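Local coordinates for EscN (Escherichia coli O127:H6, PDB 2OBL), which belongs to the ATP synthase alpha/beta family of P-loop proteins and probably works as part of a bacterial type III secretion system, at residues 98-103 / 124-129; 106-111 / 132-137; 241-246 / 263-268. The protein carries 1 engineered substitution. All blocks are in the same frame, centred on the assembly; numbering follows the deposited sequence.

Contact 1 (98-103 / 124-129)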
ATOM      1  N   ASP A  98       3.743   6.968  12.852  1.00 17.04           N
ATOM      2  CA  ASP A  98       3.741   6.872  14.315  1.00 16.97           C
ATOM      3  C   ASP A  98       3.013   5.600  14.738  1.00 16.23           C
ATOM      4  O   ASP A  98       3.366   4.951  15.726  1.00 15.96           O
ATOM      5  CB  ASP A  98       3.000   8.071  14.911  1.00 17.79           C
ATOM      6  CG  ASP A  98       3.694   9.389  14.643  1.00 19.29           C
ATOM      7  OD1 ASP A  98       4.938   9.404  14.521  1.00 19.41           O
ATOM      8  OD2 ASP A  98       2.992  10.418  14.561  1.00 19.61           O
ATOM      9  N   ILE A  99       1.976   5.274  13.977  1.00 16.31           N
ATOM     10  CA  ILE A  99       1.083   4.156  14.267  1.00 15.42           C
ATOM     11  C   ILE A  99       0.696   3.486  12.961  1.00 15.24           C
ATOM     12  O   ILE A  99       0.386   4.164  11.988  1.00 15.92           O
ATOM     13  CB  ILE A  99      -0.223   4.670  14.902  1.00 15.84           C
ATOM     14  CG1 ILE A  99       0.061   5.458  16.189  1.00 15.70           C
ATOM     15  CG2 ILE A  99      -1.196   3.518  15.155  1.00 15.78           C
ATOM     16  CD1 ILE A  99       0.364   4.586  17.374  1.00 15.40           C
ATOM     17  N   ILE A 100       0.704   2.160  12.946  1.00 14.81           N
ATOM     18  CA  ILE A 100       0.255   1.406  11.783  1.00 15.68           C
ATOM     19  C   ILE A 100      -0.989   0.621  12.159  1.00 16.25           C
ATOM     20  O   ILE A 100      -1.005  -0.105  13.155  1.00 15.86           O
ATOM     21  CB  ILE A 100       1.336   0.420  11.266  1.00 16.11           C
ATOM     22  CG1 ILE A 100       2.633   1.161  10.936  1.00 16.98           C
ATOM     23  CG2 ILE A 100       0.831  -0.311  10.026  1.00 16.74           C
ATOM     24  CD1 ILE A 100       3.817   0.225  10.777  1.00 18.13           C
ATOM     25  N   VAL A 101      -2.046   0.788  11.369  1.00 15.91           N
ATOM     26  CA  VAL A 101      -3.225  -0.022  11.539  1.00 15.18           C
ATOM     27  C   VAL A 101      -3.328  -0.923  10.323  1.00 15.97           C
ATOM     28  O   VAL A 101      -3.485  -0.444   9.202  1.00 14.70           O
ATOM     29  CB  VAL A 101      -4.494   0.837  11.691  1.00 14.49           C
ATOM     30  CG1 VAL A 101      -5.725  -0.036  11.822  1.00 15.23           C
ATOM     31  CG2 VAL A 101      -4.349   1.779  12.887  1.00 14.73           C
ATOM     32  N   LEU A 102      -3.229  -2.224  10.569  1.00 16.43           N
ATOM     33  CA  LEU A 102      -3.262  -3.234   9.522  1.00 18.21           C
ATOM     34  C   LEU A 102      -4.607  -3.930   9.520  1.00 18.37           C
ATOM     35  O   LEU A 102      -5.158  -4.250  10.583  1.00 19.87           O
ATOM     36  CB  LEU A 102      -2.157  -4.262   9.760  1.00 20.51           C
ATOM     37  CG  LEU A 102      -0.779  -3.951   9.187  1.00 22.01           C
ATOM     38  CD1 LEU A 102       0.301  -4.716   9.913  1.00 23.45           C
ATOM     39  CD2 LEU A 102      -0.757  -4.315   7.704  1.00 22.33           C
ATOM     40  N   ALA A 103      -5.156  -4.125   8.327  1.00 16.81           N
ATOM     41  CA  ALA A 103      -6.326  -4.945   8.161  1.00 16.15           C
ATOM     42  C   ALA A 103      -5.910  -6.086   7.262  1.00 16.33           C
ATOM     43  O   ALA A 103      -5.590  -5.879   6.073  1.00 16.70           O
ATOM     44  CB  ALA A 103      -7.469  -4.163   7.551  1.00 16.97           C
ATOM     45  N   LEU A 124       5.724  -4.155  15.701  1.00 14.52           N
ATOM     46  CA  LEU A 124       4.465  -4.614  16.294  1.00 14.55           C
ATOM     47  C   LEU A 124       3.964  -3.721  17.427  1.00 14.15           C
ATOM     48  O   LEU A 124       2.761  -3.577  17.626  1.00 13.57           O
ATOM     49  CB  LEU A 124       4.588  -6.066  16.764  1.00 14.52           C
ATOM     50  CG  LEU A 124       4.813  -7.110  15.667  1.00 13.72           C
ATOM     51  CD1 LEU A 124       5.316  -8.396  16.285  1.00 14.62           C
ATOM     52  CD2 LEU A 124       3.509  -7.341  14.853  1.00 14.83           C
ATOM     53  N   SER A 125       4.895  -3.108  18.157  1.00 14.65           N
ATOM     54  CA  SER A 125       4.559  -2.241  19.273  1.00 15.86           C
ATOM     55  C   SER A 125       3.814  -0.980  18.876  1.00 15.48           C
ATOM     56  O   SER A 125       3.175  -0.353  19.721  1.00 15.80           O
ATOM     57  CB  SER A 125       5.817  -1.866  20.052  1.00 17.21           C
ATOM     58  OG  SER A 125       6.186  -2.942  20.893  1.00 20.17           O
ATOM     59  N   LYS A 126       3.915  -0.594  17.605  1.00 15.24           N
ATOM     60  CA  LYS A 126       3.134   0.547  17.107  1.00 15.56           C
ATOM     61  C   LYS A 126       2.028   0.145  16.135  1.00 15.03           C
ATOM     62  O   LYS A 126       1.446   1.005  15.462  1.00 15.37           O
ATOM     63  CB  LYS A 126       4.036   1.599  16.468  1.00 16.23           C
ATOM     64  CG  LYS A 126       4.741   1.155  15.212  1.00 16.71           C
ATOM     65  CD  LYS A 126       5.552   2.315  14.653  1.00 17.27           C
ATOM     66  CE  LYS A 126       6.244   1.950  13.351  1.00 17.10           C
ATOM     67  NZ  LYS A 126       7.057   3.114  12.897  1.00 16.61           N
ATOM     68  N   CYS A 127       1.732  -1.151  16.089  1.00 14.90           N
ATOM     69  CA  CYS A 127       0.707  -1.695  15.201  1.00 14.40           C
ATOM     70  C   CYS A 127      -0.577  -2.066  15.926  1.00 13.44           C
ATOM     71  O   CYS A 127      -0.559  -2.569  17.053  1.00 14.04           O
ATOM     72  CB  CYS A 127       1.221  -2.963  14.500  1.00 15.37           C
ATOM     73  SG  CYS A 127       2.464  -2.724  13.212  1.00 17.31           S
ATOM     74  N   VAL A 128      -1.697  -1.829  15.260  1.00 12.57           N
ATOM     75  CA  VAL A 128      -2.941  -2.504  15.606  1.00 11.90           C
ATOM     76  C   VAL A 128      -3.243  -3.483  14.479  1.00 11.61           C
ATOM     77  O   VAL A 128      -3.266  -3.108  13.304  1.00 11.13           O
ATOM     78  CB  VAL A 128      -4.115  -1.514  15.774  1.00 12.44           C
ATOM     79  CG1 VAL A 128      -5.355  -2.264  16.253  1.00 12.27           C
ATOM     80  CG2 VAL A 128      -3.751  -0.415  16.763  1.00 11.14           C
ATOM     81  N   LEU A 129      -3.439  -4.750  14.828  1.00 13.41           N
ATOM     82  CA  LEU A 129      -3.561  -5.808  13.829  1.00 13.03           C
ATOM     83  C   LEU A 129      -4.996  -6.312  13.765  1.00 13.24           C
ATOM     84  O   LEU A 129      -5.407  -7.118  14.601  1.00 13.31           O
ATOM     85  CB  LEU A 129      -2.624  -6.962  14.194  1.00 14.06           C
ATOM     86  CG  LEU A 129      -1.163  -6.562  14.411  1.00 15.13           C
ATOM     87  CD1 LEU A 129      -0.383  -7.700  15.065  1.00 17.38           C
ATOM     88  CD2 LEU A 129      -0.533  -6.187  13.095  1.00 16.18           C
TER

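Contact 2 (106-111 / 132-137)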
ATOM      1  N   GLY A 106      -9.225 -12.033   4.793  1.00 11.85           N
ATOM      2  CA  GLY A 106      -9.639 -13.071   3.848  1.00 11.94           C
ATOM      3  C   GLY A 106      -8.628 -14.141   3.472  1.00 11.33           C
ATOM      4  O   GLY A 106      -8.916 -14.995   2.629  1.00  9.87           O
ATOM      5  N   GLU A 107      -7.443 -14.096   4.071  1.00 13.14           N
ATOM      6  CA  GLU A 107      -6.436 -15.137   3.803  1.00 16.17           C
ATOM      7  C   GLU A 107      -6.496 -16.224   4.872  1.00 16.99           C
ATOM      8  O   GLU A 107      -7.196 -16.085   5.873  1.00 16.23           O
ATOM      9  CB  GLU A 107      -5.013 -14.554   3.713  1.00 18.93           C
ATOM     10  CG  GLU A 107      -4.848 -13.348   2.787  1.00 21.29           C
ATOM     11  CD  GLU A 107      -4.849 -13.686   1.314  1.00 24.15           C
ATOM     12  OE1 GLU A 107      -4.572 -14.857   0.955  1.00 25.32           O
ATOM     13  OE2 GLU A 107      -5.125 -12.764   0.499  1.00 25.42           O
ATOM     14  N   ARG A 108      -5.775 -17.319   4.652  1.00 18.35           N
ATOM     15  CA  ARG A 108      -5.702 -18.377   5.657  1.00 20.02           C
ATOM     16  C   ARG A 108      -4.726 -18.000   6.766  1.00 20.05           C
ATOM     17  O   ARG A 108      -3.844 -17.168   6.566  1.00 19.42           O
ATOM     18  CB  ARG A 108      -5.282 -19.696   5.015  1.00 22.03           C
ATOM     19  CG  ARG A 108      -6.364 -20.319   4.160  1.00 24.57           C
ATOM     20  CD  ARG A 108      -5.873 -21.587   3.494  1.00 26.79           C
ATOM     21  NE  ARG A 108      -4.695 -21.350   2.662  1.00 29.03           N
ATOM     22  CZ  ARG A 108      -3.468 -21.774   2.957  1.00 29.88           C
ATOM     23  NH1 ARG A 108      -3.249 -22.461   4.075  1.00 30.20           N
ATOM     24  NH2 ARG A 108      -2.459 -21.515   2.128  1.00 30.10           N
ATOM     25  N   GLY A 109      -4.871 -18.633   7.930  1.00 20.36           N
ATOM     26  CA  GLY A 109      -3.983 -18.367   9.057  1.00 20.90           C
ATOM     27  C   GLY A 109      -2.514 -18.482   8.696  1.00 21.24           C
ATOM     28  O   GLY A 109      -1.672 -17.723   9.183  1.00 21.84           O
ATOM     29  N   ARG A 110      -2.204 -19.433   7.827  1.00 21.21           N
ATOM     30  CA  ARG A 110      -0.839 -19.642   7.382  1.00 21.69           C
ATOM     31  C   ARG A 110      -0.233 -18.371   6.781  1.00 20.92           C
ATOM     32  O   ARG A 110       0.883 -17.983   7.127  1.00 19.79           O
ATOM     33  CB  ARG A 110      -0.805 -20.791   6.373  1.00 22.98           C
ATOM     34  CG  ARG A 110       0.523 -20.986   5.713  1.00 25.41           C
ATOM     35  CD  ARG A 110       0.520 -22.252   4.880  1.00 26.62           C
ATOM     36  NE  ARG A 110       1.852 -22.533   4.363  1.00 28.77           N
ATOM     37  CZ  ARG A 110       2.352 -21.993   3.258  1.00 29.39           C
ATOM     38  NH1 ARG A 110       3.579 -22.311   2.866  1.00 29.67           N
ATOM     39  NH2 ARG A 110       1.627 -21.140   2.545  1.00 29.95           N
ATOM     40  N   GLU A 111      -0.979 -17.720   5.889  1.00 20.11           N
ATOM     41  CA  GLU A 111      -0.503 -16.509   5.238  1.00 20.47           C
ATOM     42  C   GLU A 111      -0.424 -15.348   6.212  1.00 18.72           C
ATOM     43  O   GLU A 111       0.426 -14.480   6.078  1.00 17.30           O
ATOM     44  CB  GLU A 111      -1.387 -16.126   4.040  1.00 22.65           C
ATOM     45  CG  GLU A 111      -1.023 -16.844   2.758  1.00 25.85           C
ATOM     46  CD  GLU A 111      -1.366 -18.319   2.805  1.00 27.51           C
ATOM     47  OE1 GLU A 111      -2.568 -18.643   2.858  1.00 29.45           O
ATOM     48  OE2 GLU A 111      -0.441 -19.159   2.789  1.00 29.30           O
ATOM     49  N   THR A 132      -8.949 -10.908  10.046  1.00 13.44           N
ATOM     50  CA  THR A 132     -10.119 -11.751   9.806  0.50 13.05           C
ATOM     51  C   THR A 132      -9.820 -12.733   8.690  1.00 13.56           C
ATOM     52  O   THR A 132      -9.793 -12.355   7.511  1.00 14.51           O
ATOM     53  CB  THR A 132     -11.381 -10.924   9.453  0.50 12.95           C
ATOM     54  OG1 THR A 132     -11.111 -10.062   8.336  0.50 13.72           O
ATOM     55  CG2 THR A 132     -11.804 -10.084  10.643  0.50 11.50           C
ATOM     56  N   THR A 133      -9.588 -13.984   9.063  1.00 12.19           N
ATOM     57  CA  THR A 133      -9.212 -14.997   8.096  1.00 12.81           C
ATOM     58  C   THR A 133     -10.390 -15.504   7.273  1.00 12.99           C
ATOM     59  O   THR A 133     -11.553 -15.162   7.542  1.00 12.27           O
ATOM     60  CB  THR A 133      -8.516 -16.171   8.783  1.00 13.33           C
ATOM     61  OG1 THR A 133      -9.377 -16.665   9.805  1.00 14.51           O
ATOM     62  CG2 THR A 133      -7.220 -15.694   9.416  1.00 13.73           C
ATOM     63  N   SER A 134     -10.080 -16.321   6.269  1.00 13.22           N
ATOM     64  CA  SER A 134     -11.072 -16.772   5.301  1.00 15.15           C
ATOM     65  C   SER A 134     -12.226 -17.541   5.942  1.00 16.32           C
ATOM     66  O   SER A 134     -13.337 -17.550   5.413  1.00 17.65           O
ATOM     67  CB  SER A 134     -10.410 -17.631   4.214  1.00 15.26           C
ATOM     68  OG  SER A 134      -9.746 -18.737   4.789  1.00 16.34           O
ATOM     69  N   ASP A 135     -11.967 -18.174   7.082  1.00 16.29           N
ATOM     70  CA  ASP A 135     -12.981 -19.011   7.732  1.00 17.72           C
ATOM     71  C   ASP A 135     -14.047 -18.191   8.444  1.00 16.13           C
ATOM     72  O   ASP A 135     -15.131 -18.705   8.759  1.00 16.50           O
ATOM     73  CB  ASP A 135     -12.332 -19.969   8.732  1.00 20.47           C
ATOM     74  CG  ASP A 135     -11.344 -19.267   9.651  1.00 22.32           C
ATOM     75  OD1 ASP A 135     -10.324 -18.758   9.142  1.00 24.15           O
ATOM     76  OD2 ASP A 135     -11.571 -19.228  10.882  1.00 24.15           O
ATOM     77  N   ARG A 136     -13.746 -16.928   8.714  1.00 13.27           N
ATOM     78  CA  ARG A 136     -14.680 -16.085   9.438  1.00 12.93           C
ATOM     79  C   ARG A 136     -15.872 -15.736   8.546  1.00 12.84           C
ATOM     80  O   ARG A 136     -15.758 -15.749   7.316  1.00 12.31           O
ATOM     81  CB  ARG A 136     -13.979 -14.814   9.930  1.00 13.94           C
ATOM     82  CG  ARG A 136     -12.816 -15.061  10.885  1.00 14.55           C
ATOM     83  CD  ARG A 136     -13.215 -15.994  12.037  1.00 16.92           C
ATOM     84  NE  ARG A 136     -14.408 -15.527  12.744  1.00 18.05           N
ATOM     85  CZ  ARG A 136     -15.311 -16.334  13.305  1.00 19.87           C
ATOM     86  NH1 ARG A 136     -15.171 -17.652  13.230  1.00 19.77           N
ATOM     87  NH2 ARG A 136     -16.365 -15.823  13.930  1.00 19.89           N
ATOM     88  N   PRO A 137     -17.020 -15.418   9.158  1.00 12.81           N
ATOM     89  CA  PRO A 137     -18.195 -15.051   8.363  1.00 13.10           C
ATOM     90  C   PRO A 137     -17.955 -13.814   7.502  1.00 11.94           C
ATOM     91  O   PRO A 137     -17.141 -12.955   7.857  1.00 11.90           O
ATOM     92  CB  PRO A 137     -19.253 -14.744   9.428  1.00 12.90           C
ATOM     93  CG  PRO A 137     -18.813 -15.544  10.626  1.00 14.39           C
ATOM     94  CD  PRO A 137     -17.320 -15.417  10.606  1.00 13.78           C
TER
HETATM   95  O   HOH W   1      -6.503 -12.604   6.375  1.00 23.54           O

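Contact 3 (241-246 / 263-268)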
ATOM      1  N   ASP A 241      -4.857   8.094  -5.338  1.00 10.94           N
ATOM      2  CA  ASP A 241      -3.909   9.181  -5.572  1.00 12.98           C
ATOM      3  C   ASP A 241      -2.558   8.650  -6.053  1.00 13.06           C
ATOM      4  O   ASP A 241      -1.671   9.427  -6.391  1.00 13.24           O
ATOM      5  CB  ASP A 241      -3.654   9.953  -4.284  1.00 14.19           C
ATOM      6  CG  ASP A 241      -4.927  10.493  -3.648  1.00 15.49           C
ATOM      7  OD1 ASP A 241      -5.778  11.021  -4.396  1.00 17.45           O
ATOM      8  OD2 ASP A 241      -5.066  10.397  -2.405  1.00 14.39           O
ATOM      9  N   GLY A 242      -2.395   7.333  -6.057  1.00 12.03           N
ATOM     10  CA  GLY A 242      -1.150   6.743  -6.528  1.00 12.44           C
ATOM     11  C   GLY A 242      -1.340   5.250  -6.622  1.00 12.16           C
ATOM     12  O   GLY A 242      -2.199   4.693  -5.944  1.00 11.61           O
ATOM     13  N   HIS A 243      -0.550   4.599  -7.457  1.00 11.82           N
ATOM     14  CA  HIS A 243      -0.661   3.166  -7.579  1.00 12.00           C
ATOM     15  C   HIS A 243       0.703   2.560  -7.891  1.00 12.84           C
ATOM     16  O   HIS A 243       1.487   3.094  -8.699  1.00 11.43           O
ATOM     17  CB  HIS A 243      -1.717   2.784  -8.638  1.00 12.90           C
ATOM     18  CG  HIS A 243      -1.424   3.323  -9.998  1.00 14.19           C
ATOM     19  ND1 HIS A 243      -1.683   4.630 -10.353  1.00 14.97           N
ATOM     20  CD2 HIS A 243      -0.876   2.738 -11.088  1.00 14.56           C
ATOM     21  CE1 HIS A 243      -1.297   4.829 -11.599  1.00 13.83           C
ATOM     22  NE2 HIS A 243      -0.809   3.698 -12.070  1.00 13.93           N
ATOM     23  N   ILE A 244       0.971   1.441  -7.232  1.00 11.81           N
ATOM     24  CA  ILE A 244       2.212   0.719  -7.383  1.00 12.07           C
ATOM     25  C   ILE A 244       1.842  -0.637  -7.965  1.00 12.07           C
ATOM     26  O   ILE A 244       1.024  -1.357  -7.393  1.00 12.34           O
ATOM     27  CB  ILE A 244       2.865   0.493  -6.015  1.00 12.72           C
ATOM     28  CG1 ILE A 244       3.183   1.831  -5.345  1.00 14.15           C
ATOM     29  CG2 ILE A 244       4.116  -0.375  -6.133  1.00 12.76           C
ATOM     30  CD1 ILE A 244       4.086   2.724  -6.174  1.00 15.67           C
ATOM     31  N   VAL A 245       2.461  -1.002  -9.071  1.00 10.45           N
ATOM     32  CA  VAL A 245       2.092  -2.244  -9.747  1.00 11.46           C
ATOM     33  C   VAL A 245       3.239  -3.240  -9.717  1.00 11.13           C
ATOM     34  O   VAL A 245       4.350  -2.918 -10.157  1.00 11.48           O
ATOM     35  CB  VAL A 245       1.706  -1.975 -11.200  1.00 12.00           C
ATOM     36  CG1 VAL A 245       1.432  -3.294 -11.933  1.00 12.15           C
ATOM     37  CG2 VAL A 245       0.500  -1.036 -11.248  1.00 11.77           C
ATOM     38  N   LEU A 246       2.971  -4.443  -9.214  1.00  9.85           N
ATOM     39  CA  LEU A 246       3.984  -5.503  -9.197  1.00 10.34           C
ATOM     40  C   LEU A 246       3.676  -6.467 -10.324  1.00 11.75           C
ATOM     41  O   LEU A 246       2.508  -6.742 -10.596  1.00 11.93           O
ATOM     42  CB  LEU A 246       3.944  -6.269  -7.873  1.00 11.81           C
ATOM     43  CG  LEU A 246       3.946  -5.431  -6.606  1.00 12.13           C
ATOM     44  CD1 LEU A 246       4.149  -6.326  -5.356  1.00 13.19           C
ATOM     45  CD2 LEU A 246       5.029  -4.369  -6.683  1.00 12.11           C
ATOM     46  N   LEU A 263       4.306   1.371 -15.114  1.00 13.11           N
ATOM     47  CA  LEU A 263       2.872   1.123 -14.858  1.00 14.25           C
ATOM     48  C   LEU A 263       2.425   1.721 -13.536  1.00 14.05           C
ATOM     49  O   LEU A 263       1.250   1.644 -13.165  1.00 16.23           O
ATOM     50  CB  LEU A 263       2.603  -0.376 -14.809  1.00 14.51           C
ATOM     51  CG  LEU A 263       2.741  -1.101 -16.135  1.00 13.79           C
ATOM     52  CD1 LEU A 263       2.589  -2.598 -15.914  1.00 14.97           C
ATOM     53  CD2 LEU A 263       1.683  -0.563 -17.094  1.00 14.52           C
ATOM     54  N   SER A 264       3.368   2.313 -12.817  1.00 13.52           N
ATOM     55  CA  SER A 264       3.083   2.835 -11.489  1.00 13.66           C
ATOM     56  C   SER A 264       3.044   4.339 -11.591  1.00 13.52           C
ATOM     57  O   SER A 264       3.544   4.901 -12.574  1.00 14.24           O
ATOM     58  CB  SER A 264       4.138   2.384 -10.474  1.00 13.44           C
ATOM     59  OG  SER A 264       4.164   0.965 -10.346  1.00 13.37           O
ATOM     60  N   ALA A 265       2.455   4.997 -10.601  1.00 12.65           N
ATOM     61  CA  ALA A 265       2.436   6.456 -10.596  1.00 13.89           C
ATOM     62  C   ALA A 265       2.156   7.011  -9.215  1.00 14.18           C
ATOM     63  O   ALA A 265       1.572   6.348  -8.373  1.00 15.55           O
ATOM     64  CB  ALA A 265       1.397   6.990 -11.605  1.00 14.94           C
ATOM     65  N   SER A 266       2.613   8.232  -8.977  1.00 14.15           N
ATOM     66  CA  SER A 266       2.177   8.969  -7.810  1.00 14.75           C
ATOM     67  C   SER A 266       1.644  10.301  -8.284  1.00 15.40           C
ATOM     68  O   SER A 266       2.413  11.113  -8.820  1.00 14.21           O
ATOM     69  CB  SER A 266       3.347   9.234  -6.864  1.00 15.55           C
ATOM     70  OG  SER A 266       2.911  10.119  -5.853  1.00 14.54           O
ATOM     71  N   ARG A 267       0.349  10.538  -8.077  1.00 15.32           N
ATOM     72  CA  ARG A 267      -0.265  11.795  -8.512  1.00 15.66           C
ATOM     73  C   ARG A 267       0.180  12.978  -7.652  1.00 15.70           C
ATOM     74  O   ARG A 267      -0.065  14.132  -8.014  1.00 16.07           O
ATOM     75  CB  ARG A 267      -1.796  11.720  -8.501  1.00 15.74           C
ATOM     76  CG  ARG A 267      -2.392  10.687  -9.438  1.00 15.98           C
ATOM     77  CD  ARG A 267      -3.914  10.801  -9.468  1.00 16.20           C
ATOM     78  NE  ARG A 267      -4.362  12.015 -10.161  1.00 18.58           N
ATOM     79  CZ  ARG A 267      -4.716  12.044 -11.445  1.00 17.95           C
ATOM     80  NH1 ARG A 267      -4.681  10.931 -12.161  1.00 17.13           N
ATOM     81  NH2 ARG A 267      -5.122  13.179 -12.004  1.00 19.40           N
ATOM     82  N   VAL A 268       0.811  12.689  -6.514  1.00 14.48           N
ATOM     83  CA  VAL A 268       1.180  13.742  -5.562  1.00 14.48           C
ATOM     84  C   VAL A 268       2.676  14.052  -5.539  1.00 14.06           C
ATOM     85  O   VAL A 268       3.093  15.035  -4.945  1.00 14.82           O
ATOM     86  CB  VAL A 268       0.711  13.427  -4.114  1.00 14.36           C
ATOM     87  CG1 VAL A 268      -0.793  13.058  -4.075  1.00 14.47           C
ATOM     88  CG2 VAL A 268       1.574  12.337  -3.472  1.00 13.67           C
TER

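Contact 1 (98-103 / 124-129)
Ile100, Val101 and Leu102 pair with Cys127, Val128 and Leu129 as neighbouring parallel strands of a beta-alpha-beta crossover, whose connection contains helices 109-116 and 121-124. The axes of 99-103 and 127-129 come within 4.7 Å, their directions 14° apart. Ile100 N donates to Lys126 O at 2.9 Å, and Ile100 O accepts from Val128 N at 2.8 Å. Val128 O then receives Leu102 N, so Ile100 and Val128 each bond through both N and O. A further, weaker donor reaches Ile100 O, the CA-H of Cys127, with CA at 3.1 Å from it.

On one face, Cys127 holds SG beside its own backbone N (chi1 -72°), which sets the sulfur against Ile100 CB at 3.9 Å. Leu102 and Leu129 lie side by side and point the same way, with Leu102 CD1 touching Leu129 CD2 at 3.6 Å. Phe115 and Leu116 of helix 109-116 cover these two leucines. Val101 and Val128 occupy the reverse face, under Ala148 and Phe155 of helix 138-156.

Lys126 starts with CG between its N and carbonyl carbon (chi1 66°) and is extended beyond. Its CB rests on Asp98 O at 3.5 Å, CE meets Ile100 CD1 at 3.9 Å, and NZ bonds to Ala97 O. A parallel pair with helices on both faces is typical of three-layered alpha/beta folds, the P-loop core among them.

Contact 2 (106-111 / 132-137)
Thr133 and Ser134 touch the backbone of Gly106 and Glu107 with their short side chains, so that side chain meets mainly peptide. Thr133 places OG1 between its N and carbonyl carbon (chi1 55°), which leaves the methyl beside the N and against the other segment. Its CB presses on Glu107 O at 3.2 Å, while CG2 lies 4.0 Å from Gly109 N, at the start of helix 109-116. Ser134 comes in alongside: CB lies 3.4 Å from Gly106 O, and OG rests near the aliphatic Arg108 CG at 3.8 Å.

Two backbone bonds of different geometry join the segments. Gly106 N points almost straight at Thr132 O, at 2.8 Å and 176°. Ser134 N meets Glu107 O at 2.9 Å from above the carbonyl plane, 47° out of it. A water accepts from Glu107 N and reaches Thr132 O by a weak bond.

The charged ends of Arg108 and Arg110 meet that of Glu111 within 106-111. Glu111 OE2 is met by Arg110 NH2 at 2.9 Å, whereas Arg108 NH2 approaches Glu111 OE1 at 3.0 Å with the oxygen well off its guanidinium plane. The carboxylate of Glu107 is salt-bridged to Arg171. The two segments are therefore held by backbone hydrogen bonds and by short side chains resting on carbonyl oxygens, and the carboxylate of Glu111 probably offsets the repulsion between the two arginines.

Contact 3 (241-246 / 263-268)
Gly242 and His243 face Ser266 and Ala265 across a short antiparallel ladder, the two segments running 155° apart end to end. Gly242 and Ser266 form the non-hydrogen-bonded pair, their CA atoms 4.2 Å apart. His243 and Ala265 form the hydrogen-bonded one: His243 N gives to Ala265 O at 2.9 Å, and Ala265 N returns to His243 O, also at 2.9 Å. A further backbone bond beyond the ladder runs from Arg267 N to Asp241 O. At the opposite end the next bond is made by a side chain, for Val245 N donates to Ser264 OG at 2.9 Å and 164°. That hydroxyl also bonds to Asp260 O, which ties the preceding loop to the same point.

Strand 242-245 pairs in parallel with strand 73-78, the one that leads toward a probable P-loop, so strand 265-266 adds an antiparallel pairing to an otherwise largely parallel nucleotide-binding core sheet.

Among the side chains, His243 makes an extensive contact with the other segment. With CG between the backbone N and carbonyl carbon (chi1 59°), the imidazole lies across the ladder, so that Ala265 N sits over the centre of one face, 3.8 Å above the plane. The N-H there is spent on His243 O, so the ring covers the peptide without receiving its proton. CE1 touches Ala265 CB at 3.5 Å, and Leu263 O lies at the ring edge. Val245 CB packs on Leu263 CB at 4.0 Å. At the other end, Arg267 lays its first carbons along a carbonyl, CB being 3.1 Å from Asp241 O, while the carboxylate of Asp241 is salt-bridged to Arg73.

Contacts 1 and 2 belong to one run of chain and alternate along it: strand 99-105 leaves contact 1 and leads into 106-111, just as strand 127-132 leads from 124-129 into 132-137. Their centres lie 19 Å apart, contact 2 lying at and just beyond the C-terminal ends of the strands paired in contact 1. Contact 3 comes later in the sequence but joins the same sheet, its centre 23 Å from that of contact 1 and 28 Å from that of contact 2. Glu107 and Val245 both bring their side chains near the probable P-loop without touching it. The calcium ion, held by Asn229 and Asp234, is about 12 Å from the Val245 side chain.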